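Local structure of ribulose bisphosphate carboxylase (Hyperthermus butylicus DSM 5456, 6HUN) at residues A[174-179]-A[192-197]; A[253-258]-A[264-269]. The protein probably catalyses the magnesium-dependent addition of carbon dioxide and water to ribulose 1,5-bisphosphate, yielding two molecules of 3-phosphoglycerate, in an archaeal AMP degradation pathway. All coordinates share one frame; numbering follows the deposited sequence.

Contact 1 of 2, residues A[174-179]-A[192-197]; sequences TVPKPK and YEILIG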
loop_
_atom_site.group_PDB
_atom_site.type_symbol
_atom_site.label_atom_id
_atom_site.label_comp_id
_atom_site.label_asym_id
_atom_site.label_seq_id
_atom_site.Cartn_x
_atom_site.Cartn_y
_atom_site.Cartn_z
ATOM N N THR A 174 20.563 5.453 15.265
ATOM C CA THR A 174 21.522 5.114 14.207
ATOM C C THR A 174 21.182 3.766 13.593
ATOM O O THR A 174 21.007 2.797 14.329
ATOM C CB THR A 174 22.956 5.034 14.733
ATOM O OG1 THR A 174 23.375 6.339 15.115
ATOM C CG2 THR A 174 23.919 4.506 13.643
ATOM N N VAL A 175 21.145 3.710 12.266
ATOM C CA VAL A 175 21.173 2.469 11.485
ATOM C C VAL A 175 22.614 2.083 11.141
ATOM O O VAL A 175 23.379 2.904 10.610
ATOM C CB VAL A 175 20.349 2.617 10.200
ATOM C CG1 VAL A 175 20.315 1.290 9.398
ATOM C CG2 VAL A 175 18.962 3.123 10.526
ATOM N N PRO A 176 23.021 0.845 11.427
ATOM C CA PRO A 176 24.353 0.374 11.033
ATOM C C PRO A 176 24.648 0.582 9.554
ATOM O O PRO A 176 23.761 0.668 8.707
ATOM C CB PRO A 176 24.312 -1.121 11.371
ATOM C CG PRO A 176 23.316 -1.225 12.476
ATOM C CD PRO A 176 22.290 -0.150 12.232
ATOM N N LYS A 177 25.931 0.672 9.255
ATOM C CA LYS A 177 26.392 0.655 7.895
ATOM C C LYS A 177 27.406 -0.471 7.769
ATOM O O LYS A 177 28.295 -0.589 8.623
ATOM C CB LYS A 177 27.024 1.990 7.485
ATOM C CG LYS A 177 26.044 3.152 7.410
ATOM C CD LYS A 177 26.772 4.480 7.104
ATOM C CE LYS A 177 27.237 4.597 5.628
ATOM N NZ LYS A 177 26.132 5.021 4.713
ATOM N N PRO A 178 27.292 -1.341 6.748
ATOM C CA PRO A 178 26.212 -1.329 5.746
ATOM C C PRO A 178 24.903 -1.811 6.345
ATOM O O PRO A 178 24.941 -2.431 7.417
ATOM C CB PRO A 178 26.717 -2.301 4.687
ATOM C CG PRO A 178 27.602 -3.263 5.486
ATOM C CD PRO A 178 28.270 -2.422 6.510
ATOM N N LYS A 179 23.772 -1.556 5.679
ATOM C CA LYS A 179 22.490 -1.899 6.280
ATOM C C LYS A 179 22.257 -3.403 6.296
ATOM O O LYS A 179 21.481 -3.884 7.128
ATOM C CB LYS A 179 21.337 -1.179 5.562
ATOM C CG LYS A 179 21.510 -1.067 4.041
ATOM C CD LYS A 179 20.586 -0.053 3.378
ATOM C CE LYS A 179 19.509 -0.737 2.524
ATOM N NZ LYS A 179 18.393 0.226 2.238
ATOM N N TYR A 192 26.798 -2.464 19.975
ATOM C CA TYR A 192 27.478 -2.067 21.199
ATOM C C TYR A 192 28.208 -0.736 21.038
ATOM O O TYR A 192 28.042 0.181 21.850
ATOM C CB TYR A 192 28.461 -3.150 21.607
ATOM C CG TYR A 192 29.269 -2.752 22.829
ATOM C CD1 TYR A 192 28.652 -2.582 24.061
ATOM C CD2 TYR A 192 30.631 -2.557 22.744
ATOM C CE1 TYR A 192 29.388 -2.241 25.193
ATOM C CE2 TYR A 192 31.380 -2.202 23.878
ATOM C CZ TYR A 192 30.737 -2.036 25.094
ATOM O OH TYR A 192 31.449 -1.684 26.242
ATOM N N GLU A 193 29.042 -0.617 20.008
ATOM C CA GLU A 193 29.826 0.610 19.855
ATOM C C GLU A 193 28.926 1.831 19.697
ATOM O O GLU A 193 29.220 2.904 20.250
ATOM C CB GLU A 193 30.754 0.483 18.652
ATOM C CG GLU A 193 31.312 -0.905 18.494
ATOM C CD GLU A 193 32.627 -0.923 17.754
ATOM O OE1 GLU A 193 32.601 -1.041 16.510
ATOM O OE2 GLU A 193 33.681 -0.828 18.420
ATOM N N ILE A 194 27.831 1.678 18.942
ATOM C CA ILE A 194 26.859 2.756 18.743
ATOM C C ILE A 194 26.295 3.215 20.091
ATOM O O ILE A 194 26.389 4.390 20.455
ATOM C CB ILE A 194 25.752 2.291 17.771
ATOM C CG1 ILE A 194 26.295 2.233 16.329
ATOM C CG2 ILE A 194 24.504 3.194 17.810
ATOM C CD1 ILE A 194 25.535 1.297 15.397
ATOM N N LEU A 195 25.712 2.288 20.865
ATOM C CA LEU A 195 25.069 2.687 22.118
ATOM C C LEU A 195 26.074 3.198 23.141
ATOM O O LEU A 195 25.822 4.212 23.812
ATOM C CB LEU A 195 24.304 1.524 22.707
ATOM C CG LEU A 195 23.268 0.897 21.749
ATOM C CD1 LEU A 195 22.582 -0.185 22.510
ATOM C CD2 LEU A 195 22.275 1.931 21.294
ATOM N N ILE A 196 27.198 2.489 23.295
ATOM C CA ILE A 196 28.194 2.824 24.319
ATOM C C ILE A 196 28.649 4.282 24.248
ATOM O O ILE A 196 28.994 4.881 25.273
ATOM C CB ILE A 196 29.396 1.855 24.229
ATOM C CG1 ILE A 196 30.063 1.717 25.584
ATOM C CG2 ILE A 196 30.428 2.313 23.179
ATOM C CD1 ILE A 196 29.240 0.923 26.559
ATOM N N GLY A 197 28.653 4.882 23.067
ATOM C CA GLY A 197 29.080 6.262 23.031
ATOM C C GLY A 197 28.002 7.317 23.175
ATOM O O GLY A 197 28.325 8.502 23.121
#
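Thr-174, the last residue of the first barrel strand, meets Ile-194 of helix 184-196 with its carbon side rather than its hydroxyl. Its CB lies 3.9 Å from Ile-194 CG2, and its methyl CG2 is 4.0 Å from Ile-194 CD1. The first torsion accounts for this: at chi1 -68° OG1 sits beside the backbone N, while the methyl swings anti to that N and comes to the end of the isoleucine. On the helix side, Ile-194 holds its CG2 anti to the backbone N (chi1 -73°) and extends CG1 onward to CD1, and both of its methyl carbons are used. Val-175 turns its CB away from the helix, and its side chain packs on Asp-205, a predicted magnesium ligand. At Pro-176 the chain comes back to the same isoleucine, whose CD1 stands 4.5 Å from the ring carbon CG, a loose van der Waals approach. Lys-177, predicted as a proton acceptor, and Lys-179, predicted to bind substrate, follow in the loop without touching 192-197; Lys-179 forms salt bridges with Asp-205 and Glu-206 of its own chain and with Glu-65 of the second subunit. With 123 Å² buried, this is a small apolar joint between the C-terminal end of strand 171-174 and the helix outside it, in a TIM barrel. Leu-409 of helix 405-409 touches both Thr-174 and Ile-194, while Leu-195 packs against helix 216-234.

Contact 2 of 2, residues A[253-258]-A[264-269]; sequences KRIKLV and KFIMID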
loop_
_atom_site.group_PDB
_atom_site.type_symbol
_atom_site.label_atom_id
_atom_site.label_comp_id
_atom_site.label_asym_id
_atom_site.label_seq_id
_atom_site.Cartn_x
_atom_site.Cartn_y
_atom_site.Cartn_z
ATOM N N LYS A 253 4.853 -13.482 16.222
ATOM C CA LYS A 253 5.894 -14.144 17.021
ATOM C C LYS A 253 7.037 -13.192 17.334
ATOM O O LYS A 253 7.648 -13.259 18.418
ATOM C CB LYS A 253 6.434 -15.359 16.272
ATOM C CG LYS A 253 5.384 -16.454 16.084
ATOM C CD LYS A 253 5.548 -17.239 14.735
ATOM C CE LYS A 253 6.250 -18.570 14.978
ATOM N NZ LYS A 253 6.237 -19.465 13.777
ATOM N N ARG A 254 7.395 -12.345 16.364
ATOM C CA ARG A 254 8.540 -11.460 16.552
ATOM C C ARG A 254 8.212 -10.358 17.539
ATOM O O ARG A 254 9.092 -9.954 18.321
ATOM C CB ARG A 254 9.015 -10.888 15.200
ATOM C CG ARG A 254 9.575 -11.988 14.283
ATOM C CD ARG A 254 9.807 -11.602 12.791
ATOM N NE ARG A 254 9.922 -12.852 12.028
ATOM C CZ ARG A 254 10.178 -12.930 10.714
ATOM N NH1 ARG A 254 10.406 -11.845 10.004
ATOM N NH2 ARG A 254 10.208 -14.115 10.105
ATOM N N ILE A 255 6.964 -9.884 17.555
ATOM C CA ILE A 255 6.588 -8.872 18.530
ATOM C C ILE A 255 6.634 -9.456 19.936
ATOM O O ILE A 255 7.078 -8.793 20.898
ATOM C CB ILE A 255 5.198 -8.294 18.219
ATOM C CG1 ILE A 255 5.263 -7.438 16.933
ATOM C CG2 ILE A 255 4.715 -7.461 19.409
ATOM C CD1 ILE A 255 3.883 -6.922 16.404
ATOM N N LYS A 256 6.222 -10.722 20.079
ATOM C CA LYS A 256 6.306 -11.340 21.410
ATOM C C LYS A 256 7.756 -11.584 21.811
ATOM O O LYS A 256 8.129 -11.347 22.971
ATOM C CB LYS A 256 5.502 -12.647 21.438
ATOM C CG LYS A 256 5.431 -13.324 22.858
ATOM C CD LYS A 256 4.453 -14.480 22.801
ATOM C CE LYS A 256 4.610 -15.383 24.062
ATOM N NZ LYS A 256 4.461 -14.560 25.279
ATOM N N LEU A 257 8.621 -11.988 20.871
ATOM C CA LEU A 257 10.030 -12.174 21.230
ATOM C C LEU A 257 10.665 -10.857 21.673
ATOM O O LEU A 257 11.450 -10.829 22.629
ATOM C CB LEU A 257 10.811 -12.754 20.059
ATOM C CG LEU A 257 10.740 -14.228 19.666
ATOM C CD1 LEU A 257 11.426 -14.321 18.317
ATOM C CD2 LEU A 257 11.449 -15.121 20.733
ATOM N N VAL A 258 10.361 -9.762 20.966
ATOM C CA VAL A 258 10.830 -8.435 21.395
ATOM C C VAL A 258 10.370 -8.143 22.820
ATOM O O VAL A 258 11.148 -7.698 23.681
ATOM C CB VAL A 258 10.318 -7.358 20.409
ATOM C CG1 VAL A 258 10.511 -5.948 21.092
ATOM C CG2 VAL A 258 11.071 -7.472 19.123
ATOM N N LYS A 264 11.472 -2.424 24.302
ATOM C CA LYS A 264 10.252 -1.641 24.408
ATOM C C LYS A 264 9.781 -1.107 23.058
ATOM O O LYS A 264 8.766 -0.396 23.013
ATOM C CB LYS A 264 10.426 -0.482 25.359
ATOM C CG LYS A 264 10.716 -0.972 26.825
ATOM C CD LYS A 264 9.479 -1.710 27.319
ATOM C CE LYS A 264 8.499 -0.730 27.992
ATOM N NZ LYS A 264 7.246 -1.394 28.484
ATOM N N PHE A 265 10.453 -1.475 21.985
ATOM C CA PHE A 265 10.162 -0.899 20.670
ATOM C C PHE A 265 10.062 -1.998 19.612
ATOM O O PHE A 265 10.836 -2.974 19.629
ATOM C CB PHE A 265 11.246 0.065 20.224
ATOM C CG PHE A 265 11.445 1.227 21.139
ATOM C CD1 PHE A 265 10.828 2.451 20.836
ATOM C CD2 PHE A 265 12.261 1.117 22.269
ATOM C CE1 PHE A 265 10.981 3.540 21.634
ATOM C CE2 PHE A 265 12.462 2.257 23.093
ATOM C CZ PHE A 265 11.791 3.464 22.746
ATOM N N ILE A 266 9.158 -1.785 18.628
ATOM C CA ILE A 266 9.144 -2.547 17.381
ATOM C C ILE A 266 9.084 -1.537 16.251
ATOM O O ILE A 266 8.576 -0.425 16.432
ATOM C CB ILE A 266 7.956 -3.566 17.298
ATOM C CG1 ILE A 266 6.632 -2.821 17.528
ATOM C CG2 ILE A 266 8.216 -4.666 18.368
ATOM C CD1 ILE A 266 5.275 -3.665 17.297
ATOM N N MET A 267 9.623 -1.910 15.093
ATOM C CA MET A 267 9.482 -1.140 13.874
ATOM C C MET A 267 8.690 -1.943 12.863
ATOM O O MET A 267 8.901 -3.155 12.734
ATOM C CB MET A 267 10.875 -0.790 13.303
ATOM C CG MET A 267 10.851 -0.148 11.932
ATOM S SD MET A 267 12.639 0.207 11.686
ATOM C CE MET A 267 12.832 -0.056 9.944
ATOM N N ILE A 268 7.842 -1.245 12.101
ATOM C CA ILE A 268 7.047 -1.883 11.045
ATOM C C ILE A 268 7.015 -0.974 9.818
ATOM O O ILE A 268 6.917 0.262 9.929
ATOM C CB ILE A 268 5.642 -2.235 11.508
ATOM C CG1 ILE A 268 4.923 -2.983 10.360
ATOM C CG2 ILE A 268 4.822 -0.978 11.864
ATOM C CD1 ILE A 268 3.744 -3.718 10.858
ATOM N N ASP A 269 7.237 -1.590 8.666
ATOM C CA ASP A 269 7.136 -0.874 7.381
ATOM C C ASP A 269 5.659 -0.851 7.084
ATOM O O ASP A 269 5.107 -1.791 6.537
ATOM C CB ASP A 269 7.921 -1.595 6.306
ATOM C CG ASP A 269 9.406 -1.770 6.615
ATOM O OD1 ASP A 269 9.982 -1.278 7.621
ATOM O OD2 ASP A 269 10.061 -2.416 5.778
#
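Ile-266 meets two residues on helix 248-260 with two different branches. Its CD1 reaches the end of Ile-255, 3.7 Å from that residue's CD1 and 3.8 Å from its CG1. Its CG2 instead meets Val-258, with CG1 of the valine at 3.8 Å. The split follows from chi1 of 55°, which sets Ile-266 CG1 between its backbone N and carbonyl carbon and CG2 beside the N, so that the branches diverge toward successive turns of the helix. Val-258 CG1, anti to its own N, also lies 3.3 Å from the carbonyl O of Phe-265, a close van der Waals approach of a methyl to the strand backbone. With only an alanine methyl at Ile-266, a gap is likely to open between helix and strand, leaving the ends of Ile-255 and Val-258 without their apolar partner on this strand. Around these residues, Leu-284 and Tyr-288 of helix 275-288 pack on Ile-255, and Phe-216 of helix 216-234 on Val-258. Backbone hydrogen bonds to Ala-291 and His-293 hold Ile-266 in the barrel sheet. The short axes pass 9.0 Å apart at 155°, nearly antiparallel, as expected where the helix of a beta-alpha-beta unit returns the chain to the next parallel strand. All four touching residues are buried and the meeting side chains are aliphatic, so the 186 Å² interface depends on branch shape and hydrophobic burial, without a polar bond between the segments.

From the N terminus, contact 1 comes first: the chain leaves strand 171-174, passes through the loop and runs along helix 184-196, so that 192-197 closes on 174-179 across twelve intervening residues. Contact 2 opens only later, where 253-258 and 264-269 flank a five-residue connection, two of whose residues are still helical. The two are therefore in series, neither nested nor crossed. Contact 1 joins the first barrel strand to the helix following it; contact 2 joins the fourth strand to the helix preceding it. Their centres are 19 Å apart and their nearest atoms about 7 Å apart. Strands 201-203 and 239-243 lie between the two strands in the barrel, and both contacts reach the second subunit.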